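Local atomic coordinates of putative hyaluronoglucosaminidase (Clostridium perfringens, PDB entry 6PWI), a protein that probably hydrolyses terminal N-acetylhexosamine residues of glycans, as a family 84 glycoside hydrolase, here represented by an N-terminal portion that includes the catalytic barrel. Residues D457-I462 with E468-F473; E35-P40 with M451-K456. All coordinates share one frame; numbering follows the deposited sequence.

Contact 1. Residues D457-I462 with E468-F473; sequences DSFKYI and EELYTF. With EDO (1,2-ethanediol), chain E.
F459 has its CG anti to the carbonyl carbon, whereas Y471 turns its CG anti to the backbone N (chi1 -175°), and these settings bring the phenylalanine ring against the backbone and the tyrosine ring of the helix opposite. CA of Y471 sits over the middle of the F459 ring, 3.8 Å from its centroid and almost on the ring normal, a CH-pi contact. The two rings meet obliquely, with planes at 31° and centroids 5.1 Å apart, F459 CE2 lying next to Y471 CD1. L470 comes to the rim of the same ring: its CG is 3.8 Å from F459 CD1, and its CD2 lies at the edge in the ring plane. That same CD2 methyl also reaches I462, 3.8 Å from CG2, and so bridges two residues one helical turn apart. The opposite face of F459 carries S458 OG, and W455 meets the ring edge-to-face. A 1,2-ethanediol, probably from the crystallisation liquor, lies obliquely to the Y471 ring with C1 near CD2, and donates from O1 to E468 OE2 at 3.1 Å; S467 OG is another partner. The short helix axes approach to 8.9 Å. Two consecutive helices, 451-462 and 467-475, joined by a short loop and crossing at 124°, thus share an aromatic-aliphatic core in the helical region that follows the last strand of the (beta/alpha)8 barrel.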
# COMPACT_ATOMS: atom_id res chain seq x y z
N ASP A 457 -8.28 11.47 1.14
CA ASP A 457 -7.16 12.35 0.84
C ASP A 457 -6.22 11.70 -0.17
O ASP A 457 -5.50 12.40 -0.87
CB ASP A 457 -6.43 12.81 2.11
CG ASP A 457 -7.24 13.77 2.96
OD1 ASP A 457 -8.19 14.38 2.43
OD2 ASP A 457 -6.93 13.88 4.17
N SER A 458 -6.26 10.36 -0.24
CA SER A 458 -5.33 9.61 -1.06
C SER A 458 -5.51 9.90 -2.55
O SER A 458 -4.52 9.94 -3.28
CB SER A 458 -5.42 8.14 -0.76
OG SER A 458 -6.64 7.59 -1.23
N PHE A 459 -6.75 10.12 -2.99
CA PHE A 459 -7.01 10.17 -4.42
C PHE A 459 -6.21 11.26 -5.12
O PHE A 459 -5.77 11.07 -6.25
CB PHE A 459 -8.52 10.09 -4.73
CG PHE A 459 -9.08 8.75 -4.34
CD1 PHE A 459 -8.96 7.65 -5.18
CD2 PHE A 459 -9.66 8.57 -3.09
CE1 PHE A 459 -9.42 6.40 -4.79
CE2 PHE A 459 -10.12 7.33 -2.70
CZ PHE A 459 -10.00 6.25 -3.55
N LYS A 460 -5.99 12.39 -4.45
CA LYS A 460 -5.26 13.49 -5.09
C LYS A 460 -3.81 13.08 -5.35
O LYS A 460 -3.20 13.56 -6.31
CB LYS A 460 -5.38 14.80 -4.30
CG LYS A 460 -4.57 14.88 -3.02
CD LYS A 460 -4.75 16.18 -2.26
CE LYS A 460 -5.96 16.18 -1.35
NZ LYS A 460 -5.69 15.38 -0.14
N TYR A 461 -3.27 12.19 -4.52
CA TYR A 461 -1.90 11.71 -4.67
C TYR A 461 -1.82 10.63 -5.74
O TYR A 461 -0.86 10.57 -6.49
CB TYR A 461 -1.37 11.19 -3.33
CG TYR A 461 -1.35 12.25 -2.27
CD1 TYR A 461 -0.36 13.22 -2.25
CD2 TYR A 461 -2.34 12.30 -1.30
CE1 TYR A 461 -0.35 14.21 -1.28
CE2 TYR A 461 -2.34 13.28 -0.32
CZ TYR A 461 -1.34 14.24 -0.31
OH TYR A 461 -1.33 15.21 0.65
N ILE A 462 -2.84 9.76 -5.78
CA ILE A 462 -2.84 8.64 -6.70
C ILE A 462 -3.06 9.16 -8.12
O ILE A 462 -2.42 8.69 -9.05
CB ILE A 462 -3.89 7.59 -6.30
CG1 ILE A 462 -3.60 7.07 -4.89
CG2 ILE A 462 -3.97 6.47 -7.33
CD1 ILE A 462 -4.73 6.27 -4.29
N GLU A 468 -11.34 13.43 -8.25
CA GLU A 468 -12.75 13.32 -7.94
C GLU A 468 -13.32 12.08 -8.64
O GLU A 468 -14.04 11.29 -8.04
CB GLU A 468 -13.50 14.60 -8.31
CG GLU A 468 -13.20 15.79 -7.41
CD GLU A 468 -13.41 15.61 -5.90
OE1 GLU A 468 -14.10 14.64 -5.49
OE2 GLU A 468 -12.87 16.45 -5.13
N GLU A 469 -12.95 11.91 -9.92
CA GLU A 469 -13.44 10.80 -10.71
C GLU A 469 -13.00 9.46 -10.12
O GLU A 469 -13.82 8.54 -9.98
CB GLU A 469 -13.00 10.93 -12.17
CG GLU A 469 -13.69 12.04 -12.93
CD GLU A 469 -13.16 13.45 -12.69
OE1 GLU A 469 -12.12 13.59 -12.01
OE2 GLU A 469 -13.80 14.42 -13.18
N LEU A 470 -11.72 9.33 -9.77
CA LEU A 470 -11.22 8.05 -9.29
C LEU A 470 -11.78 7.74 -7.91
O LEU A 470 -12.06 6.59 -7.60
CB LEU A 470 -9.69 8.03 -9.29
CG LEU A 470 -9.06 6.72 -8.82
CD1 LEU A 470 -9.44 5.57 -9.74
CD2 LEU A 470 -7.55 6.85 -8.68
N TYR A 471 -11.96 8.79 -7.09
CA TYR A 471 -12.67 8.67 -5.83
C TYR A 471 -14.10 8.18 -6.06
O TYR A 471 -14.56 7.29 -5.35
CB TYR A 471 -12.61 9.99 -5.06
CG TYR A 471 -13.21 9.97 -3.67
CD1 TYR A 471 -13.12 8.84 -2.87
CD2 TYR A 471 -13.84 11.09 -3.15
CE1 TYR A 471 -13.65 8.82 -1.59
CE2 TYR A 471 -14.38 11.08 -1.87
CZ TYR A 471 -14.29 9.94 -1.09
OH TYR A 471 -14.81 9.92 0.17
N THR A 472 -14.80 8.74 -7.05
CA THR A 472 -16.13 8.27 -7.43
C THR A 472 -16.10 6.77 -7.73
O THR A 472 -16.95 6.04 -7.23
CB THR A 472 -16.70 9.05 -8.62
OG1 THR A 472 -16.96 10.40 -8.22
CG2 THR A 472 -17.97 8.44 -9.16
N PHE A 473 -15.12 6.30 -8.53
CA PHE A 473 -15.05 4.88 -8.82
C PHE A 473 -14.81 4.06 -7.55
O PHE A 473 -15.37 2.97 -7.40
CB PHE A 473 -13.97 4.54 -9.85
CG PHE A 473 -14.02 5.31 -11.15
CD1 PHE A 473 -15.22 5.80 -11.65
CD2 PHE A 473 -12.87 5.52 -11.89
CE1 PHE A 473 -15.26 6.51 -12.84
CE2 PHE A 473 -12.90 6.22 -13.08
CZ PHE A 473 -14.10 6.72 -13.56
C1 EDO E . -11.15 13.83 -2.63
O1 EDO E . -11.70 15.13 -2.63
C2 EDO E . -10.68 13.42 -3.97
O2 EDO E . -9.84 14.39 -4.54

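Contact 2. Residues E35-P40 with M451-K456; sequences EIYPIP and MDKSWK
The Y37 ring meets helix 451-456 with its outer end, CE1, CZ and OH lying against the backbone and side chain of S454, while the carboxylate carbon of E35 lies in plane at the ring edge. S454 OG approaches the ring obliquely, 4.0 Å from CE1, and Y37 OH lies 3.7 Å from S454 CA. With its CG anti to the carbonyl carbon (chi1 -82°), Y37 extends from the loop to the helix surface. K453 crosses the end of Y37 obliquely, its CG 3.9 Å from Y37 OH, and the chain bends at its last torsion. The polar ends are satisfied one turn on, where D457 OD2 is hydrogen-bonded to Y37 OH and salt-bridged to K453 NZ; S454 OG is bonded to D441 of helix 433-444. E35 OE1 stays 4.6 Å from K453 NZ, beyond a salt bridge, though the opposite charges probably attract; its OE2 is held by K460 and Y461. The peptide bond before P38 is cis, and P38 turns away to pack on D441 and W444. This interdomain contact joins the loop ahead of strand 43-46, in the N-terminal domain related to family 20 domain 2, to a helix that follows the (beta/alpha)8 barrel.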
# COMPACT_ATOMS: atom_id res chain seq x y z
N GLU A 35 -0.80 19.48 4.68
CA GLU A 35 -1.26 18.10 4.69
C GLU A 35 -0.06 17.19 4.40
O GLU A 35 0.52 17.23 3.32
CB GLU A 35 -2.39 17.90 3.68
CG GLU A 35 -2.79 16.45 3.48
CD GLU A 35 -3.95 16.27 2.52
OE1 GLU A 35 -5.07 16.73 2.86
OE2 GLU A 35 -3.74 15.70 1.43
N ILE A 36 0.30 16.38 5.41
CA ILE A 36 1.41 15.45 5.30
C ILE A 36 0.91 14.04 5.64
O ILE A 36 0.33 13.82 6.70
CB ILE A 36 2.55 15.87 6.23
CG1 ILE A 36 3.09 17.25 5.86
CG2 ILE A 36 3.66 14.83 6.24
CD1 ILE A 36 3.88 17.91 6.96
N TYR A 37 1.15 13.10 4.71
CA TYR A 37 0.86 11.69 4.93
C TYR A 37 2.14 10.89 4.77
O TYR A 37 2.92 11.15 3.85
CB TYR A 37 -0.21 11.20 3.95
CG TYR A 37 -1.62 11.51 4.37
CD1 TYR A 37 -2.28 10.71 5.29
CD2 TYR A 37 -2.30 12.61 3.86
CE1 TYR A 37 -3.57 10.99 5.69
CE2 TYR A 37 -3.59 12.91 4.25
CZ TYR A 37 -4.23 12.09 5.17
OH TYR A 37 -5.51 12.35 5.57
N PRO A 38 2.41 9.87 5.62
CA PRO A 38 1.54 9.53 6.74
C PRO A 38 1.50 10.66 7.77
O PRO A 38 2.38 11.52 7.76
CB PRO A 38 2.23 8.30 7.36
CG PRO A 38 3.05 7.74 6.23
CD PRO A 38 3.57 8.97 5.51
N ILE A 39 0.47 10.66 8.63
CA ILE A 39 0.28 11.70 9.62
C ILE A 39 1.47 11.68 10.58
O ILE A 39 1.71 10.69 11.26
CB ILE A 39 -1.05 11.50 10.39
CG1 ILE A 39 -2.26 11.46 9.46
CG2 ILE A 39 -1.19 12.57 11.47
CD1 ILE A 39 -2.58 12.77 8.77
N PRO A 40 2.25 12.79 10.67
CA PRO A 40 3.43 12.82 11.52
C PRO A 40 3.01 12.62 12.97
O PRO A 40 1.92 13.01 13.37
CB PRO A 40 3.99 14.23 11.30
CG PRO A 40 3.42 14.64 9.97
CD PRO A 40 2.02 14.07 9.98
N MET A 451 -9.28 6.29 8.87
CA MET A 451 -9.80 5.46 7.80
C MET A 451 -10.51 6.29 6.73
O MET A 451 -10.16 6.21 5.55
CB MET A 451 -10.77 4.47 8.45
CG MET A 451 -11.30 3.39 7.57
SD MET A 451 -12.36 2.31 8.56
CE MET A 451 -13.47 3.49 9.35
N ASP A 452 -11.50 7.11 7.13
CA ASP A 452 -12.37 7.80 6.19
C ASP A 452 -11.63 8.95 5.50
O ASP A 452 -11.78 9.15 4.29
CB ASP A 452 -13.69 8.25 6.83
CG ASP A 452 -14.61 7.10 7.21
OD1 ASP A 452 -14.44 6.00 6.67
OD2 ASP A 452 -15.50 7.31 8.06
N LYS A 453 -10.84 9.70 6.27
CA LYS A 453 -10.20 10.91 5.79
C LYS A 453 -9.00 10.54 4.92
O LYS A 453 -8.80 11.10 3.85
CB LYS A 453 -9.82 11.79 6.98
CG LYS A 453 -9.17 13.12 6.62
CD LYS A 453 -9.03 14.06 7.81
CE LYS A 453 -7.91 15.06 7.67
NZ LYS A 453 -7.86 15.61 6.29
N SER A 454 -8.22 9.57 5.40
CA SER A 454 -7.04 9.07 4.72
C SER A 454 -7.42 8.55 3.33
O SER A 454 -6.78 8.87 2.34
CB SER A 454 -6.38 8.01 5.56
OG SER A 454 -5.26 7.48 4.88
N TRP A 455 -8.48 7.74 3.29
CA TRP A 455 -8.99 7.21 2.04
C TRP A 455 -9.30 8.35 1.07
O TRP A 455 -8.86 8.34 -0.08
CB TRP A 455 -10.21 6.34 2.33
CG TRP A 455 -10.83 5.69 1.14
CD1 TRP A 455 -10.21 4.93 0.19
CD2 TRP A 455 -12.22 5.72 0.78
NE1 TRP A 455 -11.12 4.49 -0.74
CE2 TRP A 455 -12.36 4.96 -0.40
CE3 TRP A 455 -13.36 6.31 1.35
CZ2 TRP A 455 -13.60 4.78 -1.02
CZ3 TRP A 455 -14.58 6.14 0.73
CH2 TRP A 455 -14.69 5.38 -0.43
N LYS A 456 -10.04 9.35 1.54
CA LYS A 456 -10.46 10.46 0.69
C LYS A 456 -9.24 11.26 0.23
O LYS A 456 -9.16 11.68 -0.93
CB LYS A 456 -11.48 11.33 1.44
CG LYS A 456 -12.18 12.38 0.59
CD LYS A 456 -12.87 13.46 1.39
CE LYS A 456 -13.48 14.52 0.49
NZ LYS A 456 -13.92 15.71 1.27

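Contacts 1 and 2 share helix 451-462 and lie in series along it, their centres about 13 Å apart. D457 is the residue through which contact 2 enters the segment of contact 1, and a salt bridge between K460 NZ and E35 OE2 adds a second polar link. The latter oxygen also bonds Y461 OH, so the N-terminal loop is bonded along a little over two turns of the helix. Y471 continues the packing toward W455 and K456, its CE1 lying 3.7 Å from W455 CZ3. One helix thus meets the N-terminal domain through contact 2 and helix 467-475 through contact 1. Both lie away from D299, the predicted proton donor.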